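Local coordinates for sulfur oxidation protein soxB (PDB 2WDC), which probably acts as a manganese-dependent hydrolase of the 5'-nucleotidase family in bacterial sulfur oxidation, at residues Thr30-Ser35 with Gly123-Leu128; Val157-Ser162 with Arg181-Ser186. All coordinates share one frame; numbering follows the deposited sequence.

Interaction 1: Thr30-Ser35 with Gly123-Leu128. With GOL (glycerol), chain F.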
ATOM      1  N   THR A  30     -13.697  -8.070  19.184  1.00 12.22           N
ATOM      2  CA  THR A  30     -13.474  -8.307  17.764  1.00 10.48           C
ATOM      3  C   THR A  30     -12.945  -7.033  17.132  1.00 11.23           C
ATOM      4  O   THR A  30     -13.543  -5.962  17.278  1.00 12.57           O
ATOM      5  CB  THR A  30     -14.777  -8.723  17.054  1.00 14.86           C
ATOM      6  OG1 THR A  30     -15.286  -9.921  17.651  1.00 14.65           O
ATOM      7  CG2 THR A  30     -14.540  -8.969  15.549  1.00 14.84           C
ATOM      8  N   LEU A  31     -11.839  -7.157  16.408  1.00 10.29           N
ATOM      9  CA  LEU A  31     -11.290  -6.022  15.664  1.00  8.90           C
ATOM     10  C   LEU A  31     -11.599  -6.278  14.189  1.00 10.56           C
ATOM     11  O   LEU A  31     -11.323  -7.373  13.663  1.00 11.03           O
ATOM     12  CB  LEU A  31      -9.777  -5.911  15.863  1.00  8.99           C
ATOM     13  CG  LEU A  31      -9.316  -5.929  17.323  1.00 11.23           C
ATOM     14  CD1 LEU A  31      -7.798  -5.831  17.398  1.00 11.21           C
ATOM     15  CD2 LEU A  31      -9.993  -4.796  18.121  1.00 11.33           C
ATOM     16  N   LEU A  32     -12.229  -5.298  13.541  1.00  9.11           N
ATOM     17  CA  LEU A  32     -12.565  -5.369  12.122  1.00  8.88           C
ATOM     18  C   LEU A  32     -11.611  -4.375  11.476  1.00  8.43           C
ATOM     19  O   LEU A  32     -11.731  -3.157  11.659  1.00  9.44           O
ATOM     20  CB  LEU A  32     -14.026  -4.993  11.889  1.00  9.65           C
ATOM     21  CG  LEU A  32     -14.996  -5.903  12.656  1.00  9.80           C
ATOM     22  CD1 LEU A  32     -16.445  -5.446  12.427  1.00 12.18           C
ATOM     23  CD2 LEU A  32     -14.817  -7.355  12.200  1.00 13.33           C
ATOM     24  N   TYR A  33     -10.583  -4.925  10.837  1.00  9.53           N
ATOM     25  CA  TYR A  33      -9.438  -4.152  10.389  1.00  8.51           C
ATOM     26  C   TYR A  33      -9.220  -4.162   8.895  1.00  7.97           C
ATOM     27  O   TYR A  33      -9.256  -5.206   8.258  1.00  8.90           O
ATOM     28  CB  TYR A  33      -8.200  -4.754  11.072  1.00  7.87           C
ATOM     29  CG  TYR A  33      -6.851  -4.280  10.578  1.00  7.23           C
ATOM     30  CD1 TYR A  33      -6.522  -2.926  10.560  1.00  9.23           C
ATOM     31  CD2 TYR A  33      -5.871  -5.197  10.180  1.00  8.20           C
ATOM     32  CE1 TYR A  33      -5.281  -2.488  10.107  1.00  7.99           C
ATOM     33  CE2 TYR A  33      -4.616  -4.766   9.759  1.00  9.04           C
ATOM     34  CZ  TYR A  33      -4.345  -3.410   9.702  1.00  6.53           C
ATOM     35  OH  TYR A  33      -3.121  -2.980   9.242  1.00  9.80           O
ATOM     36  N   PHE A  34      -8.952  -2.983   8.349  1.00  8.26           N
ATOM     37  CA  PHE A  34      -8.569  -2.852   6.950  1.00  7.50           C
ATOM     38  C   PHE A  34      -7.547  -1.727   6.890  1.00  8.46           C
ATOM     39  O   PHE A  34      -7.479  -0.900   7.794  1.00 10.06           O
ATOM     40  CB  PHE A  34      -9.770  -2.559   6.046  1.00 10.18           C
ATOM     41  CG  PHE A  34     -10.384  -1.210   6.281  1.00  8.20           C
ATOM     42  CD1 PHE A  34      -9.994  -0.105   5.528  1.00 11.64           C
ATOM     43  CD2 PHE A  34     -11.334  -1.035   7.285  1.00  9.47           C
ATOM     44  CE1 PHE A  34     -10.559   1.150   5.765  1.00  9.93           C
ATOM     45  CE2 PHE A  34     -11.882   0.222   7.542  1.00 11.67           C
ATOM     46  CZ  PHE A  34     -11.488   1.317   6.779  1.00 11.99           C
ATOM     47  N   SER A  35      -6.716  -1.723   5.855  1.00  7.39           N
ATOM     48  CA  SER A  35      -5.676  -0.707   5.749  1.00  8.19           C
ATOM     49  C   SER A  35      -5.350  -0.445   4.298  1.00  8.01           C
ATOM     50  O   SER A  35      -5.671  -1.251   3.411  1.00  9.02           O
ATOM     51  CB  SER A  35      -4.397  -1.182   6.457  1.00  8.75           C
ATOM     52  OG  SER A  35      -3.472  -0.118   6.651  1.00  8.38           O
ATOM     53  N   GLY A 123     -20.878  -9.462  22.054  1.00 23.88           N
ATOM     54  CA  GLY A 123     -19.475  -9.121  21.941  1.00 20.42           C
ATOM     55  C   GLY A 123     -19.272  -7.633  21.731  1.00 22.57           C
ATOM     56  O   GLY A 123     -20.221  -6.851  21.810  1.00 20.89           O
ATOM     57  N   LYS A 124     -18.026  -7.241  21.481  1.00 20.87           N
ATOM     58  CA  LYS A 124     -17.696  -5.835  21.263  1.00 22.18           C
ATOM     59  C   LYS A 124     -16.784  -5.726  20.057  1.00 17.11           C
ATOM     60  O   LYS A 124     -15.750  -6.389  19.998  1.00 18.75           O
ATOM     61  CB  LYS A 124     -16.991  -5.234  22.475  1.00 25.06           C
ATOM     62  CG  LYS A 124     -16.573  -3.780  22.251  1.00 32.90           C
ATOM     63  CD  LYS A 124     -16.116  -3.107  23.531  1.00 35.02           C
ATOM     64  CE  LYS A 124     -15.586  -1.700  23.253  1.00 31.42           C
ATOM     65  NZ  LYS A 124     -16.663  -0.751  22.831  1.00 31.85           N
ATOM     66  N   ALA A 125     -17.157  -4.857  19.125  1.00 15.99           N
ATOM     67  CA  ALA A 125     -16.397  -4.677  17.901  1.00 11.38           C
ATOM     68  C   ALA A 125     -15.824  -3.277  17.769  1.00 16.43           C
ATOM     69  O   ALA A 125     -16.459  -2.284  18.143  1.00 16.74           O
ATOM     70  CB  ALA A 125     -17.260  -5.000  16.692  1.00 17.84           C
ATOM     71  N   LEU A 126     -14.606  -3.217  17.242  1.00 10.83           N
ATOM     72  CA  LEU A 126     -13.961  -1.957  16.918  1.00  9.72           C
ATOM     73  C   LEU A 126     -13.600  -2.010  15.449  1.00 13.08           C
ATOM     74  O   LEU A 126     -13.106  -3.039  14.970  1.00 12.01           O
ATOM     75  CB  LEU A 126     -12.680  -1.751  17.728  1.00 12.00           C
ATOM     76  CG  LEU A 126     -12.891  -1.527  19.230  1.00 16.31           C
ATOM     77  CD1 LEU A 126     -11.550  -1.533  19.945  1.00 17.99           C
ATOM     78  CD2 LEU A 126     -13.662  -0.218  19.509  1.00 16.31           C
ATOM     79  N   VAL A 127     -13.814  -0.895  14.754  1.00 10.90           N
ATOM     80  CA  VAL A 127     -13.487  -0.757  13.334  1.00 10.83           C
ATOM     81  C   VAL A 127     -12.203   0.080  13.274  1.00 11.34           C
ATOM     82  O   VAL A 127     -12.188   1.257  13.672  1.00 10.40           O
ATOM     83  CB  VAL A 127     -14.647  -0.123  12.540  1.00 11.74           C
ATOM     84  CG1 VAL A 127     -14.263   0.018  11.083  1.00 11.88           C
ATOM     85  CG2 VAL A 127     -15.912  -0.976  12.659  1.00 11.92           C
ATOM     86  N   LEU A 128     -11.123  -0.539  12.804  1.00  9.76           N
ATOM     87  CA  LEU A 128      -9.792   0.078  12.812  1.00  8.81           C
ATOM     88  C   LEU A 128      -9.232   0.194  11.410  1.00  9.19           C
ATOM     89  O   LEU A 128      -9.218  -0.781  10.652  1.00  9.25           O
ATOM     90  CB  LEU A 128      -8.848  -0.773  13.661  1.00  7.85           C
ATOM     91  CG  LEU A 128      -9.279  -0.997  15.120  1.00  9.85           C
ATOM     92  CD1 LEU A 128      -8.261  -1.870  15.870  1.00  9.81           C
ATOM     93  CD2 LEU A 128      -9.511   0.341  15.851  1.00 10.20           C
TER
HETATM   94  C1  GOL F1578     -16.791 -12.354  18.708  1.00 16.98           C
HETATM   95  O1  GOL F1578     -17.287 -13.600  18.139  1.00 17.02           O
HETATM   96  C2  GOL F1578     -17.209 -12.217  20.191  1.00 20.05           C
HETATM   97  O2  GOL F1578     -18.628 -11.927  20.253  1.00 19.68           O
HETATM   98  C3  GOL F1578     -16.392 -11.100  20.861  1.00 17.69           C
HETATM   99  O3  GOL F1578     -16.623  -9.811  20.239  1.00 16.64           O
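Two neighbouring parallel strands of the metallophosphoesterase-type beta sandwich, 30-34 and 125-128, pair here in the register T30-A125, L31-L126, L32-V127 and Y33-L128. Five backbone hydrogen bonds join them. T30 is held through its N to K124 O and through its O by L126 N; L32 N reaches L126 O at 2.8 Å, while L32 O accepts L128 N at 2.9 Å. The last bond, F34 N to L128 O, is longer at 3.2 Å. L128 O also lies 3.4 Å from Y33 CD1, near the plane of that ring at its edge.

On the face of L31, L126 and L128, L31 CD2 touches two methyls, 4.0 Å from L126 CD1 and 4.1 Å from L128 CD1; strands 257-262 and 281-284 of the second sheet pack on this layer. T30, L32, A125 and V127 face helix 104-120 instead. With OG1 beside its backbone N (chi1 -60°), T30 turns the hydroxyl toward the K124 end of the pair, where it accepts a bond from glycerol O3 at 2.9 Å and is also bonded to D316; the same O3 accepts K124 N. With five backbone bonds and side chains buried on both faces, the pairing is consistent with a firmly placed strand end just before D36, a ligand of both manganese ions.

Interaction 2: Val157-Ser162 with Arg181-Ser186; sequences VDHMVS and RGEFLS. With TBU (tertiary-butyl alcohol), chain M.
H159 and E183 meet where a beta-alpha-beta unit closes: the segment around strand 159-160 leads through helix 170-179 to the short, weakly bonded strand 183-184, which runs alongside in the parallel sense at the sheet's edge. E183 N gives a nearly straight bond to D158 O (2.9 Å, 176°), approaching from above the carbonyl plane. Two residues on, L185 N bonds to M160 O at 3.2 Å. Between them the backbone pairing is replaced by a side chain, for the E183 carbonyl is taken by the H159 imidazole, and M160 N is left buried without a partner.

From CB, which lies 3.6 Å from E183 O, the H159 side chain turns beside its own backbone N, with CG anti to the carbonyl carbon (chi1 -66°). This brings ND1 to E183 O at 2.9 Å, with the acceptor in the ring plane; the bond fixes ND1 as a donor. CG and ND1 also lie beneath L185 CD1, which makes a CH-pi contact over one ring face, offset toward the rim. CE1 runs beside the E183 side chain, near CB and OE1, the ring and carboxylate planes 42° apart. At the tip, NE2 is hydrogen-bonded to H205, while the E183 carboxylate forms a salt bridge with R203.

On the side opposite H159, M160 and F184 make an apolar contact, M160 CG 3.7 Å from F184 CD1, and the F184 ring meets S162 at its edge, CB and OG lying against CE1 and CZ; S162 OG bonds to S218 and W166 just before the manganese ligand H163. F184 N, on the side of its strand opposite 159-160, donates to the hydroxyl O of a tertiary-butyl alcohol molecule at 2.8 Å.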
ATOM      1  N   VAL A 157     -15.730   4.450  11.494  1.00 13.24           N
ATOM      2  CA  VAL A 157     -14.353   4.046  11.800  1.00 12.34           C
ATOM      3  C   VAL A 157     -13.982   4.573  13.182  1.00 11.47           C
ATOM      4  O   VAL A 157     -14.096   5.778  13.434  1.00 14.02           O
ATOM      5  CB  VAL A 157     -13.375   4.567  10.726  1.00 10.79           C
ATOM      6  CG1 VAL A 157     -11.924   4.282  11.131  1.00 12.25           C
ATOM      7  CG2 VAL A 157     -13.692   3.926   9.362  1.00 14.87           C
ATOM      8  N   ASP A 158     -13.565   3.688  14.079  1.00  9.76           N
ATOM      9  CA  ASP A 158     -13.222   4.104  15.445  1.00  9.79           C
ATOM     10  C   ASP A 158     -11.875   4.811  15.553  1.00  9.25           C
ATOM     11  O   ASP A 158     -11.742   5.786  16.301  1.00 11.83           O
ATOM     12  CB  ASP A 158     -13.265   2.923  16.416  1.00 10.67           C
ATOM     13  CG  ASP A 158     -14.662   2.389  16.603  1.00 14.78           C
ATOM     14  OD1 ASP A 158     -15.530   3.154  17.075  1.00 17.67           O
ATOM     15  OD2 ASP A 158     -14.928   1.243  16.197  1.00 11.94           O
ATOM     16  N   HIS A 159     -10.866   4.290  14.851  1.00  9.54           N
ATOM     17  CA  HIS A 159      -9.523   4.867  14.882  1.00 10.20           C
ATOM     18  C   HIS A 159      -8.858   4.711  13.525  1.00  9.68           C
ATOM     19  O   HIS A 159      -9.164   3.784  12.780  1.00  9.53           O
ATOM     20  CB  HIS A 159      -8.629   4.104  15.876  1.00  8.42           C
ATOM     21  CG  HIS A 159      -9.054   4.234  17.303  1.00  9.82           C
ATOM     22  ND1 HIS A 159      -9.080   5.445  17.962  1.00 10.01           N
ATOM     23  CD2 HIS A 159      -9.410   3.298  18.214  1.00 12.29           C
ATOM     24  CE1 HIS A 159      -9.486   5.254  19.207  1.00 10.74           C
ATOM     25  NE2 HIS A 159      -9.681   3.958  19.387  1.00 11.65           N
ATOM     26  N   MET A 160      -7.894   5.584  13.244  1.00  9.27           N
ATOM     27  CA  MET A 160      -7.053   5.435  12.065  1.00  8.78           C
ATOM     28  C   MET A 160      -5.684   5.977  12.401  1.00  9.45           C
ATOM     29  O   MET A 160      -5.517   6.723  13.387  1.00  9.18           O
ATOM     30  CB  MET A 160      -7.629   6.158  10.834  1.00 11.31           C
ATOM     31  CG  MET A 160      -7.329   7.658  10.788  1.00 10.99           C
ATOM     32  SD  MET A 160      -7.937   8.449   9.249  1.00 11.13           S
ATOM     33  CE  MET A 160      -6.720   7.868   8.038  1.00 11.37           C
ATOM     34  N   VAL A 161      -4.696   5.559  11.606  1.00  8.13           N
ATOM     35  CA  VAL A 161      -3.336   6.089  11.686  1.00  6.93           C
ATOM     36  C   VAL A 161      -3.029   6.623  10.280  1.00  9.84           C
ATOM     37  O   VAL A 161      -3.936   6.703   9.449  1.00  9.56           O
ATOM     38  CB  VAL A 161      -2.295   5.074  12.222  1.00  7.85           C
ATOM     39  CG1 VAL A 161      -2.620   4.748  13.678  1.00  9.11           C
ATOM     40  CG2 VAL A 161      -2.248   3.828  11.367  1.00  9.24           C
ATOM     41  N   SER A 162      -1.784   6.999  10.003  1.00  9.32           N
ATOM     42  CA  SER A 162      -1.536   7.667   8.727  1.00  7.83           C
ATOM     43  C   SER A 162      -0.207   7.468   8.045  1.00 10.46           C
ATOM     44  O   SER A 162       0.784   7.069   8.655  1.00  9.23           O
ATOM     45  CB  SER A 162      -1.683   9.176   8.950  1.00 10.47           C
ATOM     46  OG  SER A 162      -0.565   9.689   9.685  1.00  9.91           O
ATOM     47  N   ARG A 181     -14.985  11.517  12.358  1.00 11.90           N
ATOM     48  CA  ARG A 181     -15.682  11.235  13.613  1.00 12.98           C
ATOM     49  C   ARG A 181     -14.961  10.220  14.494  1.00 11.66           C
ATOM     50  O   ARG A 181     -15.258  10.101  15.683  1.00 14.63           O
ATOM     51  CB  ARG A 181     -17.133  10.818  13.345  1.00 15.29           C
ATOM     52  CG  ARG A 181     -17.977  11.976  12.790  1.00 16.78           C
ATOM     53  CD  ARG A 181     -19.350  11.510  12.309  1.00 22.80           C
ATOM     54  NE  ARG A 181     -20.068  10.787  13.352  1.00 25.98           N
ATOM     55  CZ  ARG A 181     -20.732  11.375  14.341  1.00 39.03           C
ATOM     56  NH1 ARG A 181     -20.783  12.699  14.412  1.00 32.18           N
ATOM     57  NH2 ARG A 181     -21.351  10.642  15.258  1.00 31.36           N
ATOM     58  N   GLY A 182     -14.008   9.486  13.926  1.00 11.38           N
ATOM     59  CA  GLY A 182     -13.235   8.556  14.723  1.00 11.88           C
ATOM     60  C   GLY A 182     -12.165   9.327  15.469  1.00 10.42           C
ATOM     61  O   GLY A 182     -12.114  10.562  15.387  1.00 12.24           O
ATOM     62  N   GLU A 183     -11.311   8.617  16.196  1.00 10.44           N
ATOM     63  CA  GLU A 183     -10.208   9.250  16.912  1.00  9.53           C
ATOM     64  C   GLU A 183      -8.877   8.879  16.259  1.00  9.78           C
ATOM     65  O   GLU A 183      -8.489   7.718  16.232  1.00 10.28           O
ATOM     66  CB  GLU A 183     -10.192   8.841  18.395  1.00 11.47           C
ATOM     67  CG  GLU A 183      -9.037   9.493  19.158  1.00 17.17           C
ATOM     68  CD  GLU A 183      -8.995   9.129  20.631  1.00 16.77           C
ATOM     69  OE1 GLU A 183      -9.688   8.182  21.054  1.00 15.80           O
ATOM     70  OE2 GLU A 183      -8.249   9.798  21.365  1.00 15.76           O
ATOM     71  N   PHE A 184      -8.196   9.876  15.706  1.00  9.64           N
ATOM     72  CA  PHE A 184      -6.903   9.665  15.082  1.00  9.60           C
ATOM     73  C   PHE A 184      -5.864   9.444  16.182  1.00 11.60           C
ATOM     74  O   PHE A 184      -5.849  10.169  17.182  1.00 12.31           O
ATOM     75  CB  PHE A 184      -6.537  10.913  14.271  1.00 11.91           C
ATOM     76  CG  PHE A 184      -5.253  10.790  13.515  1.00 11.03           C
ATOM     77  CD1 PHE A 184      -5.249  10.310  12.214  1.00 14.68           C
ATOM     78  CD2 PHE A 184      -4.051  11.150  14.098  1.00 14.52           C
ATOM     79  CE1 PHE A 184      -4.065  10.202  11.501  1.00 17.52           C
ATOM     80  CE2 PHE A 184      -2.860  11.036  13.394  1.00 16.50           C
ATOM     81  CZ  PHE A 184      -2.866  10.563  12.100  1.00 15.41           C
ATOM     82  N   LEU A 185      -5.022   8.421  16.018  1.00  9.99           N
ATOM     83  CA  LEU A 185      -3.985   8.120  17.001  1.00  9.52           C
ATOM     84  C   LEU A 185      -2.613   8.124  16.355  1.00 10.91           C
ATOM     85  O   LEU A 185      -2.462   7.683  15.213  1.00 11.73           O
ATOM     86  CB  LEU A 185      -4.203   6.714  17.580  1.00 10.10           C
ATOM     87  CG  LEU A 185      -5.538   6.420  18.262  1.00 10.43           C
ATOM     88  CD1 LEU A 185      -5.606   4.926  18.613  1.00 12.16           C
ATOM     89  CD2 LEU A 185      -5.683   7.260  19.522  1.00 12.83           C
ATOM     90  N   SER A 186      -1.601   8.540  17.119  1.00  9.74           N
ATOM     91  CA  SER A 186      -0.208   8.420  16.685  1.00  8.96           C
ATOM     92  C   SER A 186       0.704   8.802  17.840  1.00 11.63           C
ATOM     93  O   SER A 186       0.629   9.917  18.332  1.00 15.28           O
ATOM     94  CB  SER A 186       0.093   9.303  15.468  1.00 12.08           C
ATOM     95  OG  SER A 186      -0.321   8.684  14.256  1.00 13.78           O
TER
HETATM   96  O   TBU M1586      -8.983  12.528  16.066  1.00 15.37           O
HETATM   97  C   TBU M1586      -8.448  13.597  16.885  1.00 24.07           C
HETATM   98  C1  TBU M1586      -7.213  13.123  17.664  1.00 25.36           C
HETATM   99  C2  TBU M1586      -8.010  14.765  15.984  1.00 24.27           C
HETATM  100  C3  TBU M1586      -9.515  14.094  17.867  1.00 36.52           C

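How the interactions relate
Both interactions belong to one mixed sheet, in which the strands run in the order 183-184, 159-160, 125-129, 29-34; interaction 1 lies further in and interaction 2 at the edge. Their centres are about 12 Å apart, and along the chain interaction 1 closes before interaction 2 opens. Strands 125-129 and 159-160 are direct neighbours and join the two: D158 OD2 probably accepts a hydrogen bond from V127 N (2.8 Å), and L128 CD2 packs on H159 CD2 at 3.8 Å. Strands 29-34, 125-129 and 159-160 lead toward D36, D132 and H163 respectively, so the shared sheet brings manganese ligands distant in sequence to one site.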